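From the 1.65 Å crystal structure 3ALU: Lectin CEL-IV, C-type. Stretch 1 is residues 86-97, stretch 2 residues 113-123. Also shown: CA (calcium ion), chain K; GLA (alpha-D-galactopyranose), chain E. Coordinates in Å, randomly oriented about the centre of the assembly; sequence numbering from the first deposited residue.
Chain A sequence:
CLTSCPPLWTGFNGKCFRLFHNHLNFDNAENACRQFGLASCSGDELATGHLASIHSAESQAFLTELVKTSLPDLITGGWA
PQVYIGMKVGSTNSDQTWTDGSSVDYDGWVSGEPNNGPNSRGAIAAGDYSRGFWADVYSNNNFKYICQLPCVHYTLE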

ATOM      1  N   GLY A  86      -5.605  23.899   6.860  1.00 10.55           N
ATOM      2  CA  GLY A  86      -6.949  24.193   6.301  1.00 10.54           C
ATOM      3  C   GLY A  86      -7.958  24.822   7.265  1.00 10.41           C
ATOM      4  O   GLY A  86      -9.142  24.729   7.011  1.00 10.86           O
ATOM      5  N   MET A  87      -7.472  25.528   8.294  1.00 10.83           N
ATOM      6  CA  MET A  87      -8.354  26.062   9.368  1.00 11.30           C
ATOM      7  C   MET A  87      -8.910  27.451   9.062  1.00 11.85           C
ATOM      8  O   MET A  87      -8.148  28.387   8.827  1.00 12.69           O
ATOM      9  CB  MET A  87      -7.523  26.115  10.664  1.00 10.63           C
ATOM     10  CG  MET A  87      -8.215  26.774  11.881  1.00 12.25           C
ATOM     11  SD  MET A  87      -9.872  26.181  12.282  1.00 14.96           S
ATOM     12  CE  MET A  87      -9.501  24.561  12.977  1.00 16.63           C
ATOM     13  N   LYS A  88     -10.247  27.601   9.123  1.00 12.61           N
ATOM     14  CA  LYS A  88     -10.872  28.914   8.952  1.00 12.28           C
ATOM     15  C   LYS A  88     -11.616  29.238  10.240  1.00 13.05           C
ATOM     16  O   LYS A  88     -12.390  28.417  10.719  1.00 12.83           O
ATOM     17  CB  LYS A  88     -11.871  28.880   7.783  1.00 13.83           C
ATOM     18  CG  LYS A  88     -11.214  28.583   6.446  1.00 15.22           C
ATOM     19  CD  LYS A  88     -12.248  28.638   5.327  1.00 20.61           C
ATOM     20  CE  LYS A  88     -13.155  27.428   5.373  1.00 26.59           C
ATOM     21  NZ  LYS A  88     -13.970  27.221   4.125  1.00 32.18           N
ATOM     22  N   VAL A  89     -11.330  30.407  10.788  1.00 12.84           N
ATOM     23  CA  VAL A  89     -12.068  30.925  11.944  1.00 14.15           C
ATOM     24  C   VAL A  89     -13.027  31.968  11.385  1.00 14.23           C
ATOM     25  O   VAL A  89     -12.558  32.975  10.773  1.00 13.90           O
ATOM     26  CB  VAL A  89     -11.085  31.536  12.978  1.00 13.93           C
ATOM     27  CG1 VAL A  89     -11.889  32.065  14.207  1.00 15.96           C
ATOM     28  CG2 VAL A  89     -10.010  30.517  13.355  1.00 13.92           C
ATOM     29  N   GLY A  90     -14.339  31.742  11.594  1.00 14.28           N
ATOM     30  CA  GLY A  90     -15.402  32.556  10.971  1.00 14.16           C
ATOM     31  C   GLY A  90     -15.777  33.764  11.833  1.00 14.28           C
ATOM     32  O   GLY A  90     -14.916  34.436  12.389  1.00 13.76           O
ATOM     33  N   SER A  91     -17.075  34.047  11.938  1.00 14.28           N
ATOM     34  CA  SER A  91     -17.507  35.332  12.503  1.00 16.17           C
ATOM     35  C   SER A  91     -17.280  35.397  14.007  1.00 16.65           C
ATOM     36  O   SER A  91     -17.073  36.480  14.585  1.00 16.47           O
ATOM     37  CB  SER A  91     -18.968  35.581  12.170  1.00 15.57           C
ATOM     38  OG  SER A  91     -19.124  35.760  10.780  1.00 17.24           O
ATOM     39  N   THR A  92     -17.266  34.222  14.648  1.00 17.26           N
ATOM     40  CA  THR A  92     -16.852  34.114  16.059  1.00 18.27           C
ATOM     41  C   THR A  92     -15.882  32.949  16.190  1.00 18.08           C
ATOM     42  O   THR A  92     -15.713  32.149  15.236  1.00 18.33           O
ATOM     43  CB  THR A  92     -18.054  33.811  17.028  1.00 19.34           C
ATOM     44  OG1 THR A  92     -18.463  32.444  16.872  1.00 21.34           O
ATOM     45  CG2 THR A  92     -19.247  34.700  16.712  1.00 20.09           C
ATOM     46  N   ASN A  93     -15.264  32.826  17.363  1.00 19.02           N
ATOM     47  CA  ASN A  93     -14.202  31.840  17.531  1.00 18.96           C
ATOM     48  C   ASN A  93     -14.724  30.423  17.580  1.00 19.35           C
ATOM     49  O   ASN A  93     -13.957  29.498  17.364  1.00 20.53           O
ATOM     50  CB  ASN A  93     -13.357  32.093  18.780  1.00 19.34           C
ATOM     51  CG  ASN A  93     -12.332  33.198  18.596  1.00 21.90           C
ATOM     52  OD1 ASN A  93     -12.136  33.728  17.506  1.00 22.80           O
ATOM     53  ND2 ASN A  93     -11.672  33.556  19.687  1.00 25.60           N
ATOM     54  N   SER A  94     -16.016  30.240  17.875  1.00 18.84           N
ATOM     55  CA  SER A  94     -16.575  28.890  17.788  1.00 19.20           C
ATOM     56  C   SER A  94     -16.820  28.450  16.347  1.00 18.91           C
ATOM     57  O   SER A  94     -17.095  27.284  16.120  1.00 20.29           O
ATOM     58  CB  SER A  94     -17.840  28.731  18.632  1.00 19.50           C
ATOM     59  OG  SER A  94     -18.855  29.613  18.199  1.00 21.09           O
ATOM     60  N   ASP A  95     -16.725  29.374  15.382  1.00 17.47           N
ATOM     61  CA  ASP A  95     -17.012  29.065  13.998  1.00 16.21           C
ATOM     62  C   ASP A  95     -15.748  28.571  13.312  1.00 15.62           C
ATOM     63  O   ASP A  95     -15.240  29.206  12.402  1.00 16.98           O
ATOM     64  CB  ASP A  95     -17.610  30.273  13.246  1.00 17.00           C
ATOM     65  CG  ASP A  95     -18.942  30.700  13.834  1.00 21.98           C
ATOM     66  OD1 ASP A  95     -19.076  31.884  14.194  1.00 25.14           O
ATOM     67  OD2 ASP A  95     -19.841  29.839  13.969  1.00 23.64           O
ATOM     68  N   GLN A  96     -15.265  27.420  13.764  1.00 13.73           N
ATOM     69  CA  GLN A  96     -14.024  26.862  13.188  1.00 13.13           C
ATOM     70  C   GLN A  96     -14.404  25.764  12.230  1.00 12.27           C
ATOM     71  O   GLN A  96     -15.262  24.920  12.564  1.00 13.68           O
ATOM     72  CB  GLN A  96     -13.124  26.317  14.299  1.00 12.37           C
ATOM     73  CG  GLN A  96     -12.473  27.426  15.090  1.00 14.55           C
ATOM     74  CD  GLN A  96     -11.657  26.973  16.250  1.00 19.34           C
ATOM     75  OE1 GLN A  96     -10.965  25.955  16.191  1.00 17.38           O
ATOM     76  NE2 GLN A  96     -11.705  27.744  17.329  1.00 17.76           N
ATOM     77  N   THR A  97     -13.790  25.779  11.031  1.00 12.16           N
ATOM     78  CA  THR A  97     -14.052  24.767  10.004  1.00 12.63           C
ATOM     79  C   THR A  97     -12.731  24.435   9.317  1.00 12.47           C
ATOM     80  O   THR A  97     -11.821  25.260   9.260  1.00 13.70           O
ATOM     81  CB  THR A  97     -15.062  25.230   8.897  1.00 13.98           C
ATOM     82  OG1 THR A  97     -14.613  26.445   8.288  1.00 15.02           O
ATOM     83  CG2 THR A  97     -16.491  25.489   9.479  1.00 15.29           C
ATOM     84  N   GLU A 113      -4.640  31.880  21.220  1.00 17.96           N
ATOM     85  CA  GLU A 113      -5.156  31.781  19.831  1.00 17.49           C
ATOM     86  C   GLU A 113      -6.426  30.935  19.785  1.00 16.58           C
ATOM     87  O   GLU A 113      -6.586  30.000  20.574  1.00 17.62           O
ATOM     88  CB  GLU A 113      -4.111  31.150  18.906  1.00 18.01           C
ATOM     89  CG  GLU A 113      -2.708  31.733  19.001  1.00 16.59           C
ATOM     90  CD  GLU A 113      -2.579  33.133  18.414  1.00 19.15           C
ATOM     91  OE1 GLU A 113      -2.090  34.035  19.132  1.00 18.32           O
ATOM     92  OE2 GLU A 113      -2.924  33.339  17.236  1.00 17.34           O
ATOM     93  N   PRO A 114      -7.360  31.249  18.862  1.00 15.67           N
ATOM     94  CA  PRO A 114      -7.335  32.346  17.883  1.00 15.99           C
ATOM     95  C   PRO A 114      -7.656  33.678  18.521  1.00 16.51           C
ATOM     96  O   PRO A 114      -8.485  33.739  19.440  1.00 17.27           O
ATOM     97  CB  PRO A 114      -8.456  31.958  16.880  1.00 16.07           C
ATOM     98  CG  PRO A 114      -9.359  31.062  17.648  1.00 16.63           C
ATOM     99  CD  PRO A 114      -8.549  30.390  18.723  1.00 16.03           C
ATOM    100  N   ASN A 115      -7.015  34.730  18.046  1.00 15.84           N
ATOM    101  CA  ASN A 115      -7.243  36.067  18.620  1.00 17.40           C
ATOM    102  C   ASN A 115      -7.348  37.144  17.562  1.00 17.72           C
ATOM    103  O   ASN A 115      -7.385  38.354  17.879  1.00 18.41           O
ATOM    104  CB  ASN A 115      -6.111  36.374  19.610  1.00 16.34           C
ATOM    105  CG  ASN A 115      -4.759  36.491  18.936  1.00 19.59           C
ATOM    106  OD1 ASN A 115      -4.549  36.012  17.808  1.00 17.15           O
ATOM    107  ND2 ASN A 115      -3.822  37.135  19.609  1.00 25.27           N
ATOM    108  N   ASN A 116      -7.405  36.729  16.288  1.00 16.66           N
ATOM    109  CA  ASN A 116      -7.471  37.677  15.157  1.00 17.15           C
ATOM    110  C   ASN A 116      -8.764  37.576  14.368  1.00 15.86           C
ATOM    111  O   ASN A 116      -8.873  38.110  13.254  1.00 15.97           O
ATOM    112  CB  ASN A 116      -6.245  37.549  14.236  1.00 17.35           C
ATOM    113  CG  ASN A 116      -4.978  38.039  14.898  1.00 16.23           C
ATOM    114  OD1 ASN A 116      -4.055  37.269  15.160  1.00 16.73           O
ATOM    115  ND2 ASN A 116      -4.936  39.348  15.231  1.00 19.02           N
ATOM    116  N   GLY A 117      -9.753  36.880  14.923  1.00 16.13           N
ATOM    117  CA  GLY A 117     -11.102  36.860  14.306  1.00 16.82           C
ATOM    118  C   GLY A 117     -11.760  38.226  14.253  1.00 16.47           C
ATOM    119  O   GLY A 117     -11.356  39.110  15.010  1.00 17.39           O
ATOM    120  N   PRO A 118     -12.809  38.395  13.407  1.00 16.32           N
ATOM    121  CA  PRO A 118     -13.445  37.348  12.616  1.00 15.69           C
ATOM    122  C   PRO A 118     -12.652  37.021  11.364  1.00 14.72           C
ATOM    123  O   PRO A 118     -11.847  37.810  10.933  1.00 14.80           O
ATOM    124  CB  PRO A 118     -14.764  37.993  12.158  1.00 15.27           C
ATOM    125  CG  PRO A 118     -14.442  39.508  12.139  1.00 16.23           C
ATOM    126  CD  PRO A 118     -13.595  39.652  13.380  1.00 16.54           C
ATOM    127  N   ASN A 119     -12.918  35.861  10.797  1.00 13.05           N
ATOM    128  CA  ASN A 119     -12.373  35.553   9.451  1.00 13.78           C
ATOM    129  C   ASN A 119     -10.874  35.536   9.353  1.00 14.31           C
ATOM    130  O   ASN A 119     -10.270  36.112   8.431  1.00 18.39           O
ATOM    131  CB  ASN A 119     -13.062  36.418   8.385  1.00 15.29           C
ATOM    132  CG  ASN A 119     -14.587  36.317   8.483  1.00 15.45           C
ATOM    133  OD1 ASN A 119     -15.151  35.205   8.482  1.00 18.52           O
ATOM    134  ND2 ASN A 119     -15.267  37.467   8.612  1.00 17.07           N
ATOM    135  N   SER A 120     -10.262  34.818  10.286  1.00 13.34           N
ATOM    136  CA  SER A 120      -8.800  34.587  10.272  1.00 12.94           C
ATOM    137  C   SER A 120      -8.536  33.146   9.826  1.00 11.85           C
ATOM    138  O   SER A 120      -9.477  32.371   9.676  1.00 12.49           O
ATOM    139  CB  SER A 120      -8.199  34.817  11.645  1.00 12.38           C
ATOM    140  OG  SER A 120      -8.925  34.061  12.642  1.00 13.93           O
ATOM    141  N   ARG A 121      -7.261  32.782   9.717  1.00 11.72           N
ATOM    142  CA  ARG A 121      -6.874  31.484   9.138  1.00 11.60           C
ATOM    143  C   ARG A 121      -5.802  30.857  10.016  1.00 10.75           C
ATOM    144  O   ARG A 121      -4.939  31.555  10.564  1.00 12.92           O
ATOM    145  CB  ARG A 121      -6.300  31.700   7.715  1.00 10.98           C
ATOM    146  CG  ARG A 121      -7.317  32.384   6.755  1.00 13.94           C
ATOM    147  CD  ARG A 121      -8.544  31.536   6.603  1.00 15.97           C
ATOM    148  NE  ARG A 121      -9.513  32.126   5.653  1.00 18.01           N
ATOM    149  CZ  ARG A 121     -10.741  32.544   5.973  1.00 19.43           C
ATOM    150  NH1 ARG A 121     -11.192  32.488   7.237  1.00 15.94           N
ATOM    151  NH2 ARG A 121     -11.529  33.028   5.003  1.00 20.92           N
ATOM    152  N   GLY A 122      -5.844  29.543  10.151  1.00 10.55           N
ATOM    153  CA  GLY A 122      -4.842  28.864  10.993  1.00 10.55           C
ATOM    154  C   GLY A 122      -3.556  28.458  10.288  1.00 12.22           C
ATOM    155  O   GLY A 122      -3.556  28.145   9.087  1.00 11.95           O
ATOM    156  N   ALA A 123      -2.462  28.441  11.047  1.00 11.93           N
ATOM    157  CA  ALA A 123      -1.179  28.017  10.519  1.00 12.16           C
ATOM    158  C   ALA A 123      -0.438  27.305  11.621  1.00 13.35           C
ATOM    159  O   ALA A 123      -0.487  27.703  12.814  1.00 13.36           O
ATOM    160  CB  ALA A 123      -0.359  29.223  10.056  1.00 11.82           C
TER
HETATM  161 CA    CA K 201      -3.317  35.299  16.016  1.00 16.13          CA
HETATM  162  C1  GLA E   3       1.267  38.016  16.098  1.00 28.74           C
HETATM  163  C2  GLA E   3      -0.116  37.777  16.718  1.00 25.73           C
HETATM  164  C3  GLA E   3      -0.277  36.379  17.294  1.00 22.26           C
HETATM  165  C4  GLA E   3       0.088  35.311  16.256  1.00 21.18           C
HETATM  166  C5  GLA E   3       1.467  35.645  15.651  1.00 23.42           C
HETATM  167  C6  GLA E   3       1.881  34.674  14.534  1.00 23.53           C
HETATM  168  O2  GLA E   3      -0.344  38.711  17.796  1.00 25.36           O
HETATM  169  O3  GLA E   3      -1.628  36.213  17.753  1.00 18.19           O
HETATM  170  O4  GLA E   3      -0.917  35.351  15.237  1.00 19.04           O
HETATM  171  O5  GLA E   3       1.480  36.974  15.099  1.00 27.20           O
HETATM  172  O6  GLA E   3       0.972  34.849  13.444  1.00 23.22           O
HETATM  173  O   HOH W   1     -17.786  34.330   8.154  1.00 26.22           O
HETATM  174  O   HOH W   2     -10.422  35.908  17.496  1.00 20.76           O

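The two stretches are joined chiefly by an antiparallel pairing of strand 87-89 with strand 120-123, and together they bury 560 Å². Gly122 N donates to Met87 O (2.9 Å) and Val89 N to Ser120 O (2.9 Å), both nearly straight. The return bond from Ser120 N to Val89 O (3.0 Å) is bent and weak. Beyond the strand, Asn119 N donates to Gly90 O (2.9 Å), so the pairing runs on into the loop. Asn119 has phi/psi of 61/49°, a left-handed conformation that asparagine tolerates well, and its CA comes within 2.9 Å of Val89 O.

Lys88 and Arg121 form a non-hydrogen-bonded pair with side chains on the same face of the sheet. Two successive m rotamers (chi1 -59°, chi2 -61°) fold Arg121 back along the strands, where NH1 donates to the carbonyl of its own neighbour, Ser120 O (3.0 Å). The bend also brings the guanidinium beside Lys88, whose CG lies over one of its faces, while Val89 O sits near the plane at its edge. Lys88 (chi1 m, chi2 t) carries its amine away, leaving its aliphatic stem against the guanidinium; Lys88 CB is 3.7 Å from Arg121 NH1.

Val89 and Ser120 occupy the other face and are buried. With chi1 at -179°, Val89 sets CG2 4.1 Å from Pro114 CB, and Val89 CB lies 3.3 Å from Ser120 OG. Serine is small enough for this close approach, and its p rotamer leaves OG hydrogen-bonded elsewhere in the structure. At Gly122 the lack of a side chain is essential: an ideal CB would lie 2.7 Å from Met87 CB, a clash. Met87, with chi1 t, leads its end away from this strand.

Pro114, preceded by a cis peptide bond, directs its CB toward stretch 1 and has 74 Å² covered by it. Asn93, chi1 m, reaches it with a weak hydrogen bond from ND2 to Pro114 O (3.2 Å), while water 2 donates to Asn93 OD1 (2.8 Å) and accepts from Gly117 N (2.8 Å). Gln96 extends through chi2 t so that NE2 donates to Asn93 O (2.9 Å), tying the loop back to its strand. Thr92 to Asp95 form a type I turn.

At the outer end, Pro118, also after a cis peptide bond, rests its CB 3.7 Å from Ser91 O. Nearby, water 1 donates to Asn119 OD1 (2.8 Å) and lies 3.3 Å from Ser91 OG, bridging two exposed side chains.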